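Local coordinates for protein translation initiation factor eIF-2B (PDB 1VB5) that is the regulatory subunit of archaeal initiation factor 2B, which probably promotes exchange of GDP for GTP on initiation factor 2, at residues Asn59-Ser64 with Val249-Thr254; Glu93-Glu98 with Ile263-Ile268; Arg97-Ile102 with Ala217-Lys222; Leu203-His208 with Trp256-Gly261. All coordinates share one frame; numbering follows the deposited sequence.

Contact 1 (Asn59-Ser64 with Val249-Thr254); sequences NPSMAS and VLFDVT
An Asx turn at Asn59, set within a type I beta turn from Asn59 to Met62, receives the ring of Phe251 from strand 251-254. This loop joins helix 41-58 to helix 63-71, so the contact brings the connection between two helices against an outer strand of the three-stranded antiparallel sheet. Asn59 OD1 accepts from Ser61 N at 2.8 Å, the donor lying in the carbonyl plane at a C=O...N angle of 151°, while Met62 N reaches back to Asn59 O at 3.0 Å. Asn59 CG lies opposite its backbone N (chi1 -171°), beside the carbonyl carbon, which carries the amide toward the ring; with OD1 engaged, Asn59 ND2 is left 3.3 Å from Phe251 CZ. The amide and ring planes are inclined at 66°, an oblique approach rather than a stack. Ser61 meets the same ring from over one face, its CB 4.0 Å from the ring centroid in a CH-pi contact, off-centre toward the CD1 rim. Ser61 OG brushes Phe251 CD1 at 3.5 Å, but is hydrogen-bonded to Met233 O and Met235 N. The extended chain of Met62 brings CE to 4.4 Å from Phe251 CZ. Replacing Asn59 by an alanine would probably leave Ser61 N without its side-chain acceptor and open a gap at the CZ end of the ring. No hydrogen bond crosses between the two segments: Asn59 OD1 and O are bonded within the turn, and the buried phenyl ring makes the join through van der Waals and CH-pi contact.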
loop_
_atom_site.group_PDB
_atom_site.type_symbol
_atom_site.label_atom_id
_atom_site.label_comp_id
_atom_site.label_asym_id
_atom_site.label_seq_id
_atom_site.Cartn_x
_atom_site.Cartn_y
_atom_site.Cartn_z
ATOM N N ASN B 59 -13.153 13.049 14.891
ATOM C CA ASN B 59 -12.594 12.697 13.590
ATOM C C ASN B 59 -13.252 13.541 12.509
ATOM O O ASN B 59 -14.302 13.181 11.975
ATOM C CB ASN B 59 -12.809 11.215 13.282
ATOM C CG ASN B 59 -12.051 10.769 12.041
ATOM O OD1 ASN B 59 -11.981 11.497 11.050
ATOM N ND2 ASN B 59 -11.490 9.566 12.086
ATOM N N PRO B 60 -12.641 14.690 12.175
ATOM C CA PRO B 60 -13.173 15.593 11.149
ATOM C C PRO B 60 -13.271 14.950 9.763
ATOM O O PRO B 60 -13.790 15.565 8.833
ATOM C CB PRO B 60 -12.192 16.763 11.176
ATOM C CG PRO B 60 -11.711 16.770 12.600
ATOM C CD PRO B 60 -11.491 15.300 12.864
ATOM N N SER B 61 -12.773 13.721 9.628
ATOM C CA SER B 61 -12.822 13.011 8.347
ATOM C C SER B 61 -14.109 12.199 8.186
ATOM O O SER B 61 -14.389 11.682 7.106
ATOM C CB SER B 61 -11.617 12.068 8.202
ATOM O OG SER B 61 -10.392 12.781 8.119
ATOM N N MET B 62 -14.884 12.080 9.260
ATOM C CA MET B 62 -16.124 11.314 9.208
ATOM C C MET B 62 -17.361 12.202 9.203
ATOM O O MET B 62 -17.682 12.860 10.196
ATOM C CB MET B 62 -16.188 10.331 10.377
ATOM C CG MET B 62 -15.209 9.174 10.246
ATOM S SD MET B 62 -15.392 7.960 11.560
ATOM C CE MET B 62 -14.087 6.788 11.139
ATOM N N ALA B 63 -18.051 12.206 8.070
ATOM C CA ALA B 63 -19.250 13.013 7.895
ATOM C C ALA B 63 -20.395 12.574 8.800
ATOM O O ALA B 63 -21.286 13.361 9.099
ATOM C CB ALA B 63 -19.695 12.962 6.438
ATOM N N SER B 64 -20.371 11.319 9.232
ATOM C CA SER B 64 -21.429 10.803 10.086
ATOM C C SER B 64 -21.492 11.591 11.389
ATOM O O SER B 64 -22.576 11.859 11.908
ATOM C CB SER B 64 -21.206 9.319 10.379
ATOM O OG SER B 64 -20.019 9.122 11.120
ATOM N N VAL B 249 -0.941 9.497 8.018
ATOM C CA VAL B 249 -2.173 10.182 7.636
ATOM C C VAL B 249 -3.135 9.034 7.368
ATOM O O VAL B 249 -2.952 8.261 6.422
ATOM C CB VAL B 249 -1.977 11.027 6.349
ATOM C CG1 VAL B 249 -3.282 11.725 5.965
ATOM C CG2 VAL B 249 -0.877 12.064 6.570
ATOM N N LEU B 250 -4.158 8.923 8.208
ATOM C CA LEU B 250 -5.116 7.827 8.116
ATOM C C LEU B 250 -6.131 7.840 6.984
ATOM O O LEU B 250 -6.640 6.785 6.607
ATOM C CB LEU B 250 -5.855 7.693 9.448
ATOM C CG LEU B 250 -4.985 7.290 10.644
ATOM C CD1 LEU B 250 -5.669 7.707 11.926
ATOM C CD2 LEU B 250 -4.722 5.786 10.618
ATOM N N PHE B 251 -6.435 9.010 6.433
ATOM C CA PHE B 251 -7.422 9.053 5.367
ATOM C C PHE B 251 -6.959 9.731 4.094
ATOM O O PHE B 251 -6.077 10.591 4.106
ATOM C CB PHE B 251 -8.712 9.711 5.869
ATOM C CG PHE B 251 -9.220 9.123 7.154
ATOM C CD1 PHE B 251 -8.807 9.635 8.377
ATOM C CD2 PHE B 251 -10.084 8.037 7.142
ATOM C CE1 PHE B 251 -9.249 9.069 9.578
ATOM C CE2 PHE B 251 -10.529 7.464 8.333
ATOM C CZ PHE B 251 -10.110 7.982 9.552
ATOM N N ASP B 252 -7.574 9.322 2.993
ATOM C CA ASP B 252 -7.247 9.855 1.689
ATOM C C ASP B 252 -8.488 10.290 0.944
ATOM O O ASP B 252 -9.605 10.162 1.443
ATOM C CB ASP B 252 -6.532 8.797 0.859
ATOM C CG ASP B 252 -7.488 7.726 0.292
ATOM O OD1 ASP B 252 -8.171 7.029 1.064
ATOM O OD2 ASP B 252 -7.542 7.575 -0.945
ATOM N N VAL B 253 -8.270 10.776 -0.273
ATOM C CA VAL B 253 -9.344 11.251 -1.128
ATOM C C VAL B 253 -9.314 10.614 -2.518
ATOM O O VAL B 253 -8.285 10.623 -3.199
ATOM C CB VAL B 253 -9.258 12.777 -1.292
ATOM C CG1 VAL B 253 -10.448 13.283 -2.098
ATOM C CG2 VAL B 253 -9.213 13.438 0.072
ATOM N N THR B 254 -10.449 10.059 -2.936
ATOM C CA THR B 254 -10.556 9.457 -4.256
ATOM C C THR B 254 -11.503 10.263 -5.150
ATOM O O THR B 254 -12.671 10.475 -4.809
ATOM C CB THR B 254 -11.083 8.007 -4.188
ATOM O OG1 THR B 254 -10.177 7.193 -3.433
ATOM C CG2 THR B 254 -11.220 7.434 -5.591
#

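Contact 2 (Glu93-Glu98 with Ile263-Ile268); sequences EEAKRE and ITELGI
Glu98 on helix 78-106 and Glu265 in a tight turn come within 5.0 Å of each other, CA to CA. The turn is the type I bend of a two-residue beta hairpin, Thr264 to Gly267, which connects strand 261-264 to the antiparallel edge strand 267-269 of the main sheet. Its corner presses on the helix: Glu265 CB sits 3.4 Å from Ala95 O, and Glu98 CG lies alongside Glu265 O at 3.1 Å, a close CH-to-oxygen approach with no hydrogen bond. A first torsion of 70° tucks Glu265 CG in over its own main chain, and a bend at the next torsion folds the side chain back over the helix, so that its aliphatic part and carboxylate carbon cover the methyl of Ala95, with Glu265 CD 4.0 Å from Ala95 CB. Glu265 OE1 accepts from Thr220 N in the neighbouring loop. Besides the CG approach, the two glutamates touch CB against CB at 4.0 Å; their carboxylates do not meet. Within the hairpin, Thr264 and Gly267 exchange both backbone hydrogen bonds, and Gly267 adopts backbone angles at which any side chain would collide with the carbonyl of Leu266. An ST turn braces the bend, Leu266 N donating to Thr264 OG1 at 3.1 Å. Separately, Thr264 OG1 donates to Gly267 O over a short 2.5 Å, in the carbonyl plane on a lone pair.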
loop_
_atom_site.group_PDB
_atom_site.type_symbol
_atom_site.label_atom_id
_atom_site.label_comp_id
_atom_site.label_asym_id
_atom_site.label_seq_id
_atom_site.Cartn_x
_atom_site.Cartn_y
_atom_site.Cartn_z
ATOM N N GLU B 93 -29.300 2.115 11.539
ATOM C CA GLU B 93 -29.558 0.685 11.421
ATOM C C GLU B 93 -30.405 0.367 10.189
ATOM O O GLU B 93 -30.109 -0.567 9.444
ATOM C CB GLU B 93 -30.258 0.172 12.688
ATOM C CG GLU B 93 -30.324 -1.350 12.805
ATOM C CD GLU B 93 -31.487 -1.974 12.037
ATOM O OE1 GLU B 93 -31.481 -3.214 11.852
ATOM O OE2 GLU B 93 -32.412 -1.231 11.631
ATOM N N GLU B 94 -31.454 1.153 9.975
ATOM C CA GLU B 94 -32.334 0.944 8.834
ATOM C C GLU B 94 -31.573 1.209 7.540
ATOM O O GLU B 94 -31.713 0.475 6.557
ATOM C CB GLU B 94 -33.543 1.877 8.927
ATOM C CG GLU B 94 -34.573 1.673 7.834
ATOM C CD GLU B 94 -35.770 2.602 7.979
ATOM O OE1 GLU B 94 -36.402 2.601 9.061
ATOM O OE2 GLU B 94 -36.079 3.331 7.012
ATOM N N ALA B 95 -30.765 2.262 7.549
ATOM C CA ALA B 95 -29.980 2.631 6.376
ATOM C C ALA B 95 -29.015 1.508 6.002
ATOM O O ALA B 95 -28.966 1.089 4.846
ATOM C CB ALA B 95 -29.207 3.924 6.644
ATOM N N LYS B 96 -28.262 1.017 6.984
ATOM C CA LYS B 96 -27.307 -0.055 6.740
ATOM C C LYS B 96 -27.982 -1.301 6.166
ATOM O O LYS B 96 -27.479 -1.896 5.215
ATOM C CB LYS B 96 -26.556 -0.418 8.026
ATOM C CG LYS B 96 -25.441 -1.458 7.823
ATOM C CD LYS B 96 -24.717 -1.795 9.129
ATOM C CE LYS B 96 -23.975 -0.582 9.684
ATOM N NZ LYS B 96 -23.328 -0.853 11.007
ATOM N N ARG B 97 -29.117 -1.691 6.739
ATOM C CA ARG B 97 -29.843 -2.867 6.262
ATOM C C ARG B 97 -30.306 -2.719 4.814
ATOM O O ARG B 97 -30.139 -3.630 3.996
ATOM C CB ARG B 97 -31.052 -3.142 7.159
ATOM C CG ARG B 97 -30.722 -3.908 8.434
ATOM C CD ARG B 97 -30.356 -5.352 8.097
ATOM N NE ARG B 97 -29.995 -6.150 9.271
ATOM C CZ ARG B 97 -29.791 -7.467 9.242
ATOM N NH1 ARG B 97 -29.915 -8.139 8.101
ATOM N NH2 ARG B 97 -29.459 -8.114 10.352
ATOM N N GLU B 98 -30.887 -1.568 4.495
ATOM C CA GLU B 98 -31.376 -1.327 3.143
ATOM C C GLU B 98 -30.228 -1.218 2.137
ATOM O O GLU B 98 -30.325 -1.714 1.014
ATOM C CB GLU B 98 -32.227 -0.052 3.110
ATOM C CG GLU B 98 -32.941 0.181 1.787
ATOM C CD GLU B 98 -33.634 -1.070 1.270
ATOM O OE1 GLU B 98 -34.224 -1.805 2.093
ATOM O OE2 GLU B 98 -33.594 -1.316 0.042
ATOM N N ILE B 263 -23.171 3.262 -3.401
ATOM C CA ILE B 263 -24.307 2.471 -2.942
ATOM C C ILE B 263 -24.894 3.087 -1.688
ATOM O O ILE B 263 -24.249 3.110 -0.643
ATOM C CB ILE B 263 -23.876 1.019 -2.642
ATOM C CG1 ILE B 263 -23.088 0.459 -3.832
ATOM C CG2 ILE B 263 -25.106 0.148 -2.389
ATOM C CD1 ILE B 263 -22.446 -0.886 -3.581
ATOM N N THR B 264 -26.109 3.613 -1.793
ATOM C CA THR B 264 -26.762 4.224 -0.633
ATOM C C THR B 264 -28.023 3.436 -0.302
ATOM O O THR B 264 -28.437 2.564 -1.069
ATOM C CB THR B 264 -27.181 5.681 -0.905
ATOM O OG1 THR B 264 -28.307 5.687 -1.794
ATOM C CG2 THR B 264 -26.032 6.467 -1.531
ATOM N N GLU B 265 -28.642 3.758 0.832
ATOM C CA GLU B 265 -29.857 3.068 1.243
ATOM C C GLU B 265 -31.019 3.475 0.337
ATOM O O GLU B 265 -32.077 2.856 0.370
ATOM C CB GLU B 265 -30.196 3.381 2.713
ATOM C CG GLU B 265 -30.656 4.811 2.976
ATOM C CD GLU B 265 -29.509 5.789 3.171
ATOM O OE1 GLU B 265 -28.391 5.531 2.664
ATOM O OE2 GLU B 265 -29.735 6.832 3.821
ATOM N N LEU B 266 -30.806 4.511 -0.475
ATOM C CA LEU B 266 -31.827 5.004 -1.404
ATOM C C LEU B 266 -31.554 4.516 -2.822
ATOM O O LEU B 266 -32.288 4.845 -3.751
ATOM C CB LEU B 266 -31.851 6.537 -1.409
ATOM C CG LEU B 266 -32.100 7.248 -0.073
ATOM C CD1 LEU B 266 -31.942 8.756 -0.244
ATOM C CD2 LEU B 266 -33.495 6.897 0.427
ATOM N N GLY B 267 -30.495 3.733 -2.986
ATOM C CA GLY B 267 -30.151 3.229 -4.303
ATOM C C GLY B 267 -28.736 3.631 -4.678
ATOM O O GLY B 267 -28.073 4.366 -3.948
ATOM N N ILE B 268 -28.266 3.149 -5.819
ATOM C CA ILE B 268 -26.921 3.471 -6.271
ATOM C C ILE B 268 -26.907 4.807 -7.012
ATOM O O ILE B 268 -27.553 4.966 -8.045
ATOM C CB ILE B 268 -26.375 2.356 -7.185
ATOM C CG1 ILE B 268 -26.428 1.020 -6.433
ATOM C CG2 ILE B 268 -24.954 2.695 -7.633
ATOM C CD1 ILE B 268 -25.956 -0.187 -7.228
#

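Contact 3 (Arg97-Ile102 with Ala217-Lys222); sequences RELASI and AAETYK
Leu99, on the face of helix 78-106 that looks into the protein, packs against the chain leaving strand 214-217, and both of its methyls take part. The close half belongs to CD1, which rests in the angle formed by the 218-219 peptide and the CG of Glu219. Leu99 CD1 is 3.6 Å from Glu219 N and equally near Glu219 CG, and the two side chains cross at about a right angle. CD2 packs more loosely, Leu99 CD2 having Ala217 CB as its neighbour at 4.1 Å. With CG opposite the backbone N (chi1 -167°) and the branch also extended, Leu99 stretches straight out from the helix, which carries CD1 to the loop and CD2 to the strand end. Glu219 bends at chi2 (89°), leaving its CG against Leu99 while the carboxylate turns aside to polar partners: Glu219 OE1 forms a salt bridge with Lys222 NZ at 3.3 Å, weak as a hydrogen bond, and OE2 is hydrogen-bonded to Thr121 OG1. The apolar and polar ends of one residue are in this way put to separate uses. Toward solvent the two segments part company: Arg97 points away from the loop, and Thr220, at the start of the 3-10 turn 220-222, stands exposed. The parallel strand order and flanking helices are consistent with a Rossmann-like alpha/beta fold. In it, Thr121 and Ile125 of helix 120-131 and Ile263 of strand 261-264 complete the surroundings, so the leucine packs among helix 120-131, the end of strand 214-217 and strand 261-264.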
loop_
_atom_site.group_PDB
_atom_site.type_symbol
_atom_site.label_atom_id
_atom_site.label_comp_id
_atom_site.label_asym_id
_atom_site.label_seq_id
_atom_site.Cartn_x
_atom_site.Cartn_y
_atom_site.Cartn_z
ATOM N N ARG B 97 -29.117 -1.691 6.739
ATOM C CA ARG B 97 -29.843 -2.867 6.262
ATOM C C ARG B 97 -30.306 -2.719 4.814
ATOM O O ARG B 97 -30.139 -3.630 3.996
ATOM C CB ARG B 97 -31.052 -3.142 7.159
ATOM C CG ARG B 97 -30.722 -3.908 8.434
ATOM C CD ARG B 97 -30.356 -5.352 8.097
ATOM N NE ARG B 97 -29.995 -6.150 9.271
ATOM C CZ ARG B 97 -29.791 -7.467 9.242
ATOM N NH1 ARG B 97 -29.915 -8.139 8.101
ATOM N NH2 ARG B 97 -29.459 -8.114 10.352
ATOM N N GLU B 98 -30.887 -1.568 4.495
ATOM C CA GLU B 98 -31.376 -1.327 3.143
ATOM C C GLU B 98 -30.228 -1.218 2.137
ATOM O O GLU B 98 -30.325 -1.714 1.014
ATOM C CB GLU B 98 -32.227 -0.052 3.110
ATOM C CG GLU B 98 -32.941 0.181 1.787
ATOM C CD GLU B 98 -33.634 -1.070 1.270
ATOM O OE1 GLU B 98 -34.224 -1.805 2.093
ATOM O OE2 GLU B 98 -33.594 -1.316 0.042
ATOM N N LEU B 99 -29.136 -0.580 2.544
ATOM C CA LEU B 99 -27.989 -0.430 1.652
ATOM C C LEU B 99 -27.414 -1.822 1.374
ATOM O O LEU B 99 -27.081 -2.154 0.230
ATOM C CB LEU B 99 -26.933 0.479 2.297
ATOM C CG LEU B 99 -25.779 1.024 1.435
ATOM C CD1 LEU B 99 -25.027 2.087 2.216
ATOM C CD2 LEU B 99 -24.838 -0.098 1.023
ATOM N N ALA B 100 -27.325 -2.638 2.423
ATOM C CA ALA B 100 -26.793 -3.992 2.294
ATOM C C ALA B 100 -27.573 -4.794 1.257
ATOM O O ALA B 100 -26.982 -5.488 0.421
ATOM C CB ALA B 100 -26.832 -4.707 3.649
ATOM N N SER B 101 -28.899 -4.695 1.313
ATOM C CA SER B 101 -29.755 -5.420 0.381
ATOM C C SER B 101 -29.499 -5.000 -1.062
ATOM O O SER B 101 -29.499 -5.832 -1.972
ATOM C CB SER B 101 -31.227 -5.189 0.724
ATOM O OG SER B 101 -32.058 -5.861 -0.204
ATOM N N ILE B 102 -29.284 -3.707 -1.265
ATOM C CA ILE B 102 -29.023 -3.174 -2.595
ATOM C C ILE B 102 -27.614 -3.563 -3.061
ATOM O O ILE B 102 -27.414 -3.918 -4.222
ATOM C CB ILE B 102 -29.173 -1.641 -2.598
ATOM C CG1 ILE B 102 -30.633 -1.281 -2.297
ATOM C CG2 ILE B 102 -28.714 -1.064 -3.944
ATOM C CD1 ILE B 102 -30.895 0.196 -2.141
ATOM N N ALA B 217 -19.578 2.132 -0.888
ATOM C CA ALA B 217 -20.789 1.947 -0.094
ATOM C C ALA B 217 -20.840 3.034 0.967
ATOM O O ALA B 217 -19.983 3.086 1.851
ATOM C CB ALA B 217 -20.779 0.571 0.567
ATOM N N ALA B 218 -21.839 3.905 0.881
ATOM C CA ALA B 218 -21.963 4.983 1.851
ATOM C C ALA B 218 -23.408 5.372 2.118
ATOM O O ALA B 218 -24.125 5.784 1.210
ATOM C CB ALA B 218 -21.188 6.201 1.371
ATOM N N GLU B 219 -23.842 5.234 3.368
ATOM C CA GLU B 219 -25.201 5.618 3.714
ATOM C C GLU B 219 -25.282 7.132 3.559
ATOM O O GLU B 219 -24.269 7.831 3.636
ATOM C CB GLU B 219 -25.546 5.227 5.159
ATOM C CG GLU B 219 -25.635 3.729 5.395
ATOM C CD GLU B 219 -24.301 3.105 5.780
ATOM O OE1 GLU B 219 -23.248 3.715 5.501
ATOM O OE2 GLU B 219 -24.307 1.994 6.356
ATOM N N THR B 220 -26.494 7.625 3.339
ATOM C CA THR B 220 -26.738 9.048 3.167
ATOM C C THR B 220 -26.199 9.938 4.292
ATOM O O THR B 220 -25.819 11.083 4.050
ATOM C CB THR B 220 -28.256 9.285 2.975
ATOM O OG1 THR B 220 -28.597 9.011 1.609
ATOM C CG2 THR B 220 -28.644 10.701 3.330
ATOM N N TYR B 221 -26.154 9.428 5.519
ATOM C CA TYR B 221 -25.655 10.246 6.618
ATOM C C TYR B 221 -24.131 10.381 6.564
ATOM O O TYR B 221 -23.522 10.988 7.442
ATOM C CB TYR B 221 -26.126 9.692 7.977
ATOM C CG TYR B 221 -25.585 8.332 8.360
ATOM C CD1 TYR B 221 -24.282 8.187 8.840
ATOM C CD2 TYR B 221 -26.368 7.188 8.225
ATOM C CE1 TYR B 221 -23.772 6.935 9.173
ATOM C CE2 TYR B 221 -25.867 5.930 8.553
ATOM C CZ TYR B 221 -24.569 5.813 9.023
ATOM O OH TYR B 221 -24.060 4.567 9.327
ATOM N N LYS B 222 -23.521 9.825 5.518
ATOM C CA LYS B 222 -22.072 9.928 5.348
ATOM C C LYS B 222 -21.741 10.966 4.279
ATOM O O LYS B 222 -20.572 11.229 3.990
ATOM C CB LYS B 222 -21.470 8.566 4.986
ATOM C CG LYS B 222 -21.488 7.592 6.153
ATOM C CD LYS B 222 -20.950 6.224 5.779
ATOM C CE LYS B 222 -20.714 5.382 7.027
ATOM N NZ LYS B 222 -20.154 4.046 6.690
#

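Contact 4 (Leu203-His208 with Trp256-Gly261); sequences LALACH and WKYVRG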
loop_
_atom_site.group_PDB
_atom_site.type_symbol
_atom_site.label_atom_id
_atom_site.label_comp_id
_atom_site.label_asym_id
_atom_site.label_seq_id
_atom_site.Cartn_x
_atom_site.Cartn_y
_atom_site.Cartn_z
ATOM N N LEU B 203 -6.086 1.923 -4.783
ATOM C CA LEU B 203 -6.901 0.793 -5.212
ATOM C C LEU B 203 -7.743 1.276 -6.390
ATOM O O LEU B 203 -7.888 0.580 -7.398
ATOM C CB LEU B 203 -7.832 0.334 -4.081
ATOM C CG LEU B 203 -8.308 -1.123 -4.035
ATOM C CD1 LEU B 203 -9.615 -1.217 -3.263
ATOM C CD2 LEU B 203 -8.487 -1.663 -5.421
ATOM N N ALA B 204 -8.291 2.481 -6.251
ATOM C CA ALA B 204 -9.134 3.062 -7.291
ATOM C C ALA B 204 -8.358 3.220 -8.596
ATOM O O ALA B 204 -8.871 2.912 -9.670
ATOM C CB ALA B 204 -9.683 4.417 -6.829
ATOM N N LEU B 205 -7.118 3.690 -8.506
ATOM C CA LEU B 205 -6.310 3.876 -9.711
ATOM C C LEU B 205 -6.012 2.556 -10.405
ATOM O O LEU B 205 -6.150 2.446 -11.620
ATOM C CB LEU B 205 -4.989 4.584 -9.374
ATOM C CG LEU B 205 -5.090 6.036 -8.885
ATOM C CD1 LEU B 205 -3.698 6.554 -8.505
ATOM C CD2 LEU B 205 -5.703 6.902 -9.976
ATOM N N ALA B 206 -5.615 1.549 -9.634
ATOM C CA ALA B 206 -5.278 0.245 -10.204
ATOM C C ALA B 206 -6.471 -0.445 -10.847
ATOM O O ALA B 206 -6.365 -1.046 -11.920
ATOM C CB ALA B 206 -4.687 -0.660 -9.122
ATOM N N CYS B 207 -7.614 -0.374 -10.183
ATOM C CA CYS B 207 -8.802 -1.012 -10.716
ATOM C C CYS B 207 -9.291 -0.310 -11.999
ATOM O O CYS B 207 -9.818 -0.957 -12.907
ATOM C CB CYS B 207 -9.872 -1.061 -9.616
ATOM S SG CYS B 207 -9.656 -2.385 -8.356
ATOM N N HIS B 208 -9.099 1.002 -12.096
ATOM C CA HIS B 208 -9.504 1.726 -13.304
ATOM C C HIS B 208 -8.603 1.303 -14.470
ATOM O O HIS B 208 -9.054 1.119 -15.601
ATOM C CB HIS B 208 -9.375 3.237 -13.099
ATOM C CG HIS B 208 -9.495 4.034 -14.364
ATOM N ND1 HIS B 208 -10.704 4.284 -14.980
ATOM C CD2 HIS B 208 -8.551 4.631 -15.135
ATOM C CE1 HIS B 208 -10.501 5.001 -16.072
ATOM N NE2 HIS B 208 -9.204 5.225 -16.189
ATOM N N TRP B 256 -14.114 11.288 -8.051
ATOM C CA TRP B 256 -15.276 10.530 -8.499
ATOM C C TRP B 256 -15.062 9.811 -9.832
ATOM O O TRP B 256 -15.695 8.788 -10.086
ATOM C CB TRP B 256 -16.515 11.433 -8.603
ATOM C CG TRP B 256 -16.327 12.662 -9.454
ATOM C CD1 TRP B 256 -16.066 13.929 -9.016
ATOM C CD2 TRP B 256 -16.346 12.730 -10.887
ATOM N NE1 TRP B 256 -15.919 14.780 -10.085
ATOM C CE2 TRP B 256 -16.086 14.071 -11.245
ATOM C CE3 TRP B 256 -16.559 11.788 -11.903
ATOM C CZ2 TRP B 256 -16.031 14.496 -12.579
ATOM C CZ3 TRP B 256 -16.503 12.208 -13.227
ATOM C CH2 TRP B 256 -16.239 13.552 -13.553
ATOM N N LYS B 257 -14.162 10.318 -10.677
ATOM C CA LYS B 257 -13.955 9.687 -11.982
ATOM C C LYS B 257 -13.441 8.252 -11.940
ATOM O O LYS B 257 -13.354 7.590 -12.971
ATOM C CB LYS B 257 -13.061 10.555 -12.880
ATOM C CG LYS B 257 -11.596 10.691 -12.474
ATOM C CD LYS B 257 -10.924 11.690 -13.411
ATOM C CE LYS B 257 -9.432 11.849 -13.157
ATOM N NZ LYS B 257 -8.841 12.883 -14.067
ATOM N N TYR B 258 -13.111 7.768 -10.749
ATOM C CA TYR B 258 -12.647 6.393 -10.594
ATOM C C TYR B 258 -13.720 5.561 -9.880
ATOM O O TYR B 258 -13.509 4.386 -9.580
ATOM C CB TYR B 258 -11.355 6.355 -9.780
ATOM C CG TYR B 258 -10.228 7.143 -10.402
ATOM C CD1 TYR B 258 -9.731 8.284 -9.780
ATOM C CD2 TYR B 258 -9.656 6.742 -11.608
ATOM C CE1 TYR B 258 -8.686 9.011 -10.341
ATOM C CE2 TYR B 258 -8.610 7.462 -12.181
ATOM C CZ TYR B 258 -8.129 8.594 -11.537
ATOM O OH TYR B 258 -7.071 9.291 -12.070
ATOM N N VAL B 259 -14.872 6.179 -9.625
ATOM C CA VAL B 259 -15.979 5.520 -8.932
ATOM C C VAL B 259 -17.159 5.235 -9.862
ATOM O O VAL B 259 -17.702 6.158 -10.479
ATOM C CB VAL B 259 -16.476 6.401 -7.758
ATOM C CG1 VAL B 259 -17.631 5.718 -7.030
ATOM C CG2 VAL B 259 -15.322 6.693 -6.794
ATOM N N ARG B 260 -17.545 3.961 -9.972
ATOM C CA ARG B 260 -18.679 3.561 -10.805
ATOM C C ARG B 260 -19.954 4.145 -10.200
ATOM O O ARG B 260 -20.776 4.743 -10.891
ATOM C CB ARG B 260 -18.846 2.035 -10.835
ATOM C CG ARG B 260 -17.984 1.248 -11.811
ATOM C CD ARG B 260 -18.283 1.589 -13.253
ATOM N NE ARG B 260 -17.614 2.821 -13.641
ATOM C CZ ARG B 260 -17.900 3.510 -14.735
ATOM N NH1 ARG B 260 -18.849 3.081 -15.559
ATOM N NH2 ARG B 260 -17.242 4.633 -14.998
ATOM N N GLY B 261 -20.122 3.933 -8.900
ATOM C CA GLY B 261 -21.298 4.432 -8.212
ATOM C C GLY B 261 -21.148 4.355 -6.710
ATOM O O GLY B 261 -20.244 3.692 -6.202
HETATM O O HOH W 1 -11.463 2.718 -10.443
#
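This is an aromatic contact between helix 200-209 and the 3-10 turn 256-258, in the connection from the small antiparallel sheet to strand 261-264 of the main one. Tyr258 carries it. The ring presents its edge to the face of His208, a T-shaped pair with centroids 5.5 Å apart and planes at 74°; the histidine ring, set opposite its backbone N (chi1 168°), reaches out to meet it. Leu205 CD2 lies over one face of the tyrosine, 3.7 Å from the centroid and displaced toward the phenol end, where it comes 3.3 Å from Tyr258 CZ. The aliphatic chain of Lys257 covers the opposite face. At the root of the side chain, Tyr258 CB packs on Ala204 CB at 3.9 Å. A serine in place of Tyr258 would probably cost Leu205 its CH-pi face and His208 its edge-to-face partner, opening a gap beside the helix. One water joins the backbones, donating to Ala204 O at 2.7 Å and Tyr258 O at 2.8 Å. Around this, Glu209 of the second subunit packs on Leu205 and Tyr258, the Cys207-Cys175 disulfide ties the helix to helix 171-175, and Phe214 of strand 214-217 lies against Leu203 and Ala204.

In the fold
Contacts 2 and 3 share helix 78-106 and lie with centres about 3 Å apart: contact 3 is the buried, mainly apolar side, contact 2 the partly exposed outer side where glutamate stems meet backbone, and a backbone bond between Ile263 and Ala218 joins them. Contacts 1 and 4 are also largely buried, yet each is built on one aromatic ring, phenylalanine under a polar turn in contact 1, tyrosine against a helix in contact 4, where an exposed histidine marks the outer side. These two touch through Thr254 and Ala204, and both lie beside the second subunit. Contact 1 meets contact 3 through Ala63 and Ser64, linking the helical part to the sheet domain.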